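Local coordinates for protein Exo beta-1,2-glucooligosaccharide sophorohydrolase (non-reducing end) (Parabacteroides distasonis ATCC 8503, PDB 5Z06) that hydrolyses linear beta-1,2-glucan and beta-1,2-glucooligosaccharides as an exo-type enzyme, releasing sophorose from the non-reducing end, at residues 296-301 against 666-671; 290-295 against 670-675. All blocks are in the same frame, centred on the assembly; numbering follows the deposited sequence.

Contact 1 (296-301 against 666-671)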
loop_
_atom_site.group_PDB
_atom_site.type_symbol
_atom_site.label_atom_id
_atom_site.label_comp_id
_atom_site.label_asym_id
_atom_site.label_seq_id
_atom_site.Cartn_x
_atom_site.Cartn_y
_atom_site.Cartn_z
ATOM N N PHE A 296 5.432 3.166 -11.101
ATOM C CA PHE A 296 5.484 4.582 -11.455
ATOM C C PHE A 296 4.087 5.220 -11.504
ATOM O O PHE A 296 3.895 6.360 -11.069
ATOM C CB PHE A 296 6.212 4.718 -12.791
ATOM C CG PHE A 296 5.950 5.979 -13.510
ATOM C CD1 PHE A 296 4.856 6.087 -14.364
ATOM C CD2 PHE A 296 6.813 7.051 -13.381
ATOM C CE1 PHE A 296 4.617 7.255 -15.065
ATOM C CE2 PHE A 296 6.588 8.219 -14.100
ATOM C CZ PHE A 296 5.495 8.321 -14.943
ATOM N N ARG A 297 3.105 4.468 -12.000
ATOM C CA ARG A 297 1.743 4.975 -12.113
ATOM C C ARG A 297 1.240 5.556 -10.808
ATOM O O ARG A 297 0.546 6.549 -10.800
ATOM C CB ARG A 297 0.792 3.876 -12.539
ATOM C CG ARG A 297 0.993 3.316 -13.927
ATOM C CD ARG A 297 0.123 2.079 -14.075
ATOM N NE ARG A 297 0.485 1.338 -15.270
ATOM C CZ ARG A 297 0.165 0.077 -15.493
ATOM N NH1 ARG A 297 -0.567 -0.617 -14.617
ATOM N NH2 ARG A 297 0.555 -0.488 -16.615
ATOM N N TYR A 298 1.575 4.902 -9.709
ATOM C CA TYR A 298 1.193 5.375 -8.397
ATOM C C TYR A 298 1.536 6.859 -8.147
ATOM O O TYR A 298 0.790 7.571 -7.484
ATOM C CB TYR A 298 1.868 4.490 -7.345
ATOM C CG TYR A 298 1.409 4.770 -5.978
ATOM C CD1 TYR A 298 1.941 5.819 -5.271
ATOM C CD2 TYR A 298 0.398 4.024 -5.401
ATOM C CE1 TYR A 298 1.512 6.114 -4.002
ATOM C CE2 TYR A 298 -0.045 4.295 -4.110
ATOM C CZ TYR A 298 0.518 5.356 -3.423
ATOM O OH TYR A 298 0.105 5.696 -2.172
ATOM N N TYR A 299 2.680 7.286 -8.650
ATOM C CA TYR A 299 3.247 8.609 -8.392
ATOM C C TYR A 299 2.953 9.551 -9.536
ATOM O O TYR A 299 3.103 10.757 -9.395
ATOM C CB TYR A 299 4.758 8.484 -8.188
ATOM C CG TYR A 299 5.013 7.503 -7.115
ATOM C CD1 TYR A 299 4.972 7.881 -5.792
ATOM C CD2 TYR A 299 5.211 6.155 -7.416
ATOM C CE1 TYR A 299 5.150 6.955 -4.776
ATOM C CE2 TYR A 299 5.369 5.225 -6.422
ATOM C CZ TYR A 299 5.330 5.617 -5.111
ATOM O OH TYR A 299 5.515 4.669 -4.161
ATOM N N TRP A 300 2.566 8.991 -10.684
ATOM C CA TRP A 300 2.192 9.794 -11.814
ATOM C C TRP A 300 0.680 10.054 -11.820
ATOM O O TRP A 300 0.237 11.026 -11.227
ATOM C CB TRP A 300 2.709 9.158 -13.097
ATOM C CG TRP A 300 2.565 10.111 -14.220
ATOM C CD1 TRP A 300 1.750 9.998 -15.295
ATOM C CD2 TRP A 300 3.245 11.357 -14.348
ATOM N NE1 TRP A 300 1.900 11.088 -16.113
ATOM C CE2 TRP A 300 2.801 11.950 -15.541
ATOM C CE3 TRP A 300 4.205 12.025 -13.570
ATOM C CZ2 TRP A 300 3.275 13.187 -15.979
ATOM C CZ3 TRP A 300 4.680 13.242 -14.004
ATOM C CH2 TRP A 300 4.217 13.809 -15.207
ATOM N N GLU A 301 -0.115 9.209 -12.460
ATOM C CA GLU A 301 -1.551 9.393 -12.468
ATOM C C GLU A 301 -2.158 9.248 -11.080
ATOM O O GLU A 301 -3.210 9.818 -10.790
ATOM C CB GLU A 301 -2.187 8.394 -13.429
ATOM C CG GLU A 301 -2.144 6.964 -12.945
ATOM C CD GLU A 301 -2.534 5.986 -14.012
ATOM O OE1 GLU A 301 -1.737 5.753 -14.937
ATOM O OE2 GLU A 301 -3.638 5.422 -13.875
ATOM N N LEU A 666 5.094 4.405 0.159
ATOM C CA LEU A 666 6.438 4.025 0.554
ATOM C C LEU A 666 6.993 2.848 -0.225
ATOM O O LEU A 666 8.213 2.731 -0.348
ATOM C CB LEU A 666 6.481 3.636 2.037
ATOM C CG LEU A 666 6.450 4.716 3.098
ATOM C CD1 LEU A 666 6.339 4.006 4.426
ATOM C CD2 LEU A 666 7.718 5.549 3.046
ATOM N N ASN A 667 6.132 1.952 -0.695
ATOM C CA ASN A 667 6.589 0.646 -1.166
ATOM C C ASN A 667 6.690 0.506 -2.674
ATOM O O ASN A 667 7.397 -0.374 -3.166
ATOM C CB ASN A 667 5.694 -0.447 -0.587
ATOM C CG ASN A 667 5.846 -0.574 0.926
ATOM O OD1 ASN A 667 6.814 -0.095 1.474
ATOM N ND2 ASN A 667 4.906 -1.230 1.592
ATOM N N GLN A 668 6.015 1.356 -3.418
ATOM C CA GLN A 668 5.993 1.141 -4.876
ATOM C C GLN A 668 7.196 1.790 -5.512
ATOM O O GLN A 668 7.834 1.194 -6.367
ATOM C CB GLN A 668 4.697 1.655 -5.514
ATOM C CG GLN A 668 3.387 1.031 -5.049
ATOM C CD GLN A 668 3.401 -0.480 -5.029
ATOM O OE1 GLN A 668 3.906 -1.065 -4.081
ATOM N NE2 GLN A 668 2.879 -1.122 -6.093
ATOM N N ALA A 669 7.508 3.016 -5.117
ATOM C CA ALA A 669 8.584 3.758 -5.794
ATOM C C ALA A 669 9.944 3.077 -5.636
ATOM O O ALA A 669 10.729 3.021 -6.607
ATOM C CB ALA A 669 8.658 5.196 -5.312
ATOM N N PRO A 670 10.241 2.536 -4.429
ATOM C CA PRO A 670 11.527 1.866 -4.323
ATOM C C PRO A 670 11.721 0.792 -5.349
ATOM O O PRO A 670 12.849 0.551 -5.765
ATOM C CB PRO A 670 11.493 1.275 -2.917
ATOM C CG PRO A 670 10.822 2.369 -2.168
ATOM C CD PRO A 670 9.679 2.767 -3.091
ATOM N N VAL A 671 10.634 0.175 -5.781
ATOM C CA VAL A 671 10.743 -0.884 -6.769
ATOM C C VAL A 671 11.207 -0.277 -8.100
ATOM O O VAL A 671 12.200 -0.719 -8.689
ATOM C CB VAL A 671 9.417 -1.631 -6.928
ATOM C CG1 VAL A 671 9.524 -2.685 -8.044
ATOM C CG2 VAL A 671 9.024 -2.256 -5.586
#
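Tyr299 carries most of this contact, reaching across to Gln668 and Ala669 with the far half of its ring. From CB, the first torsion sets CG anti to the carbonyl carbon and beside the backbone N (chi1 -55°), which starts the ring toward 666-671. CD2 and CE1 graze Ala669 CB, at 4.2 and 4.0 Å. Contact is tighter at the other two atoms near the tip: CE2 comes to 3.5 Å from Ala669 CB, and CZ to 3.4 Å from the same methyl, which therefore sits by the hydroxyl end of the ring. CD1 of Tyr298 lies on the other side of the ring plane, over the ring centre and 3.3 Å above it, so the phenol is held between its chain neighbour and the helix. At the tip, OH accepts a hydrogen bond from Ala669 N (2.8 Å); the bond is bent, 136° at the hydrogen, and the position of OH is less certain than that of the ring. Helix 665-680 and the end of helix 284-297 belong to the helical part of a GH144 enzyme, whose six-hairpin clan is consistent with an (alpha/alpha)6 toroid. Gln668 CB stands at the edge of the Tyr299 ring, near its plane and 3.4 Å from OH. An alanine in place of Tyr299 would probably leave Ala669 N without its phenol acceptor and open a gap between the Tyr298 ring and the Ala669 methyl. Tyr298 meets Gln668 more loosely, CD2 to CG at 4.2 Å, while its own OH is bonded to Arg311 O. Beyond CG the Gln668 chain bends (chi2 -49°), and its NE2 is hydrogen-bonded to the carbonyls of Tyr646 and Phe648. Phe328 and Ala332 of helix 323-338 also pack against the Ala669 side chain.

Contact 2 (290-295 against 670-675)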
loop_
_atom_site.group_PDB
_atom_site.type_symbol
_atom_site.label_atom_id
_atom_site.label_comp_id
_atom_site.label_asym_id
_atom_site.label_seq_id
_atom_site.Cartn_x
_atom_site.Cartn_y
_atom_site.Cartn_z
ATOM N N MET A 290 7.707 -3.256 -17.191
ATOM C CA MET A 290 6.321 -3.300 -16.755
ATOM C C MET A 290 6.234 -3.026 -15.255
ATOM O O MET A 290 5.408 -2.238 -14.821
ATOM C CB MET A 290 5.724 -4.675 -17.055
ATOM C CG MET A 290 4.339 -4.915 -16.493
ATOM S SD MET A 290 3.995 -6.673 -16.613
ATOM C CE MET A 290 4.729 -7.318 -15.105
ATOM N N VAL A 291 7.086 -3.675 -14.478
ATOM C CA VAL A 291 7.049 -3.497 -13.033
ATOM C C VAL A 291 7.387 -2.051 -12.673
ATOM O O VAL A 291 6.710 -1.444 -11.866
ATOM C CB VAL A 291 7.960 -4.489 -12.312
ATOM C CG1 VAL A 291 8.032 -4.184 -10.813
ATOM C CG2 VAL A 291 7.428 -5.899 -12.515
ATOM N N GLN A 292 8.425 -1.513 -13.295
ATOM C CA GLN A 292 8.803 -0.147 -13.069
ATOM C C GLN A 292 7.649 0.776 -13.420
ATOM O O GLN A 292 7.348 1.695 -12.672
ATOM C CB GLN A 292 9.997 0.216 -13.939
ATOM C CG GLN A 292 11.314 -0.318 -13.443
ATOM C CD GLN A 292 12.468 0.326 -14.177
ATOM O OE1 GLN A 292 12.683 0.058 -15.354
ATOM N NE2 GLN A 292 13.218 1.179 -13.483
ATOM N N GLU A 293 7.009 0.517 -14.564
ATOM C CA GLU A 293 5.933 1.353 -15.052
ATOM C C GLU A 293 4.727 1.306 -14.154
ATOM O O GLU A 293 4.195 2.340 -13.784
ATOM C CB GLU A 293 5.511 0.941 -16.465
ATOM C CG GLU A 293 4.314 1.689 -17.049
ATOM C CD GLU A 293 3.608 0.888 -18.148
ATOM O OE1 GLU A 293 4.185 -0.113 -18.677
ATOM O OE2 GLU A 293 2.457 1.252 -18.480
ATOM N N ALA A 294 4.268 0.111 -13.832
ATOM C CA ALA A 294 3.093 -0.017 -12.989
ATOM C C ALA A 294 3.279 0.704 -11.644
ATOM O O ALA A 294 2.360 1.338 -11.144
ATOM C CB ALA A 294 2.767 -1.473 -12.759
ATOM N N ASN A 295 4.466 0.584 -11.070
ATOM C CA ASN A 295 4.748 1.234 -9.801
ATOM C C ASN A 295 4.833 2.737 -10.001
ATOM O O ASN A 295 4.354 3.491 -9.200
ATOM C CB ASN A 295 6.013 0.689 -9.207
ATOM C CG ASN A 295 5.811 -0.653 -8.533
ATOM O OD1 ASN A 295 5.354 -0.713 -7.416
ATOM N ND2 ASN A 295 6.214 -1.726 -9.196
ATOM N N PRO A 670 10.241 2.536 -4.429
ATOM C CA PRO A 670 11.527 1.866 -4.323
ATOM C C PRO A 670 11.721 0.792 -5.349
ATOM O O PRO A 670 12.849 0.551 -5.765
ATOM C CB PRO A 670 11.493 1.275 -2.917
ATOM C CG PRO A 670 10.822 2.369 -2.168
ATOM C CD PRO A 670 9.679 2.767 -3.091
ATOM N N VAL A 671 10.634 0.175 -5.781
ATOM C CA VAL A 671 10.743 -0.884 -6.769
ATOM C C VAL A 671 11.207 -0.277 -8.100
ATOM O O VAL A 671 12.200 -0.719 -8.689
ATOM C CB VAL A 671 9.417 -1.631 -6.928
ATOM C CG1 VAL A 671 9.524 -2.685 -8.044
ATOM C CG2 VAL A 671 9.024 -2.256 -5.586
ATOM N N THR A 672 10.513 0.757 -8.542
ATOM C CA THR A 672 10.910 1.440 -9.780
ATOM C C THR A 672 12.350 1.914 -9.681
ATOM O O THR A 672 13.150 1.678 -10.567
ATOM C CB THR A 672 10.000 2.630 -10.047
ATOM O OG1 THR A 672 8.648 2.164 -10.130
ATOM C CG2 THR A 672 10.378 3.368 -11.368
ATOM N N VAL A 673 12.673 2.549 -8.561
ATOM C CA VAL A 673 13.921 3.256 -8.417
ATOM C C VAL A 673 15.078 2.293 -8.330
ATOM O O VAL A 673 16.085 2.482 -8.998
ATOM C CB VAL A 673 13.904 4.139 -7.163
ATOM C CG1 VAL A 673 15.310 4.652 -6.845
ATOM C CG2 VAL A 673 12.954 5.300 -7.369
ATOM N N MET A 674 14.938 1.264 -7.493
ATOM C CA MET A 674 16.033 0.305 -7.320
ATOM C C MET A 674 16.151 -0.608 -8.516
ATOM O O MET A 674 17.247 -1.015 -8.872
ATOM C CB MET A 674 15.868 -0.480 -6.026
ATOM C CG MET A 674 15.974 0.439 -4.828
ATOM S SD MET A 674 17.634 1.121 -4.709
ATOM C CE MET A 674 18.236 0.255 -3.273
ATOM N N ILE A 675 15.040 -0.935 -9.159
ATOM C CA ILE A 675 15.159 -1.601 -10.465
ATOM C C ILE A 675 16.036 -0.741 -11.337
ATOM O O ILE A 675 16.999 -1.250 -11.904
ATOM C CB ILE A 675 13.815 -1.928 -11.128
ATOM C CG1 ILE A 675 13.201 -3.130 -10.383
ATOM C CG2 ILE A 675 14.009 -2.275 -12.606
ATOM C CD1 ILE A 675 11.773 -3.460 -10.749
#
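Val291 and Val671 cross at about a right angle, CG1 against CG1 at 3.5 Å, tighter than usual for carbons. Ile675 crosses Val291 in the same manner, with CD1 the touching atom. Gln292, extended beyond CG, runs obliquely over Ile675, and Gln292 CD rests 3.4 Å from Ile675 CG2. The Gln292 amide then turns NE2 onto Thr672 O (3.0 Å, 163° at the hydrogen), with that oxygen near the amide plane; NE2 also bonds to Glu676 OE1, and OE1 to Arg679. A reciprocal bond runs from Thr672 OG1 to Gln292 O (2.9 Å), in the carbonyl plane and on a lone pair. These pairs fasten helices 284-297 and 665-680 in the helical domain, where their local axes approach to 8.2 Å with directions 140° apart, a largely antiparallel crossing. The backbones close to 4.2 Å between Gln292 CA and Thr672 CA. Asn295 crosses Val671 at about a right angle. Its ND2 passes 3.6 Å from Val671 CG1 and bonds back to Val291 O, which Asn295 N reaches from the opposite face of the carbonyl plane; two donors thus grip that oxygen, and the bond from ND2 fixes the turn of the Asn295 amide.

In the fold
Following the chain from its N terminus, the beta-rich portion precedes helix 284-297, on which 290-295 and then the start of 296-301 lie. More than 360 residues pass, including helix 323-338 and many other helices, before the chain returns on helix 665-680. There 666-671 comes first and 670-675 follows, so the order is reversed: contact 1 closes the shorter loop and falls within the longer one of contact 2. The two loops nest and do not cross. Pro670 and Val671 belong to both, and the contact centres are 7 Å apart. Together they tie the beginning of the helical domain to a helix near its C-terminal end.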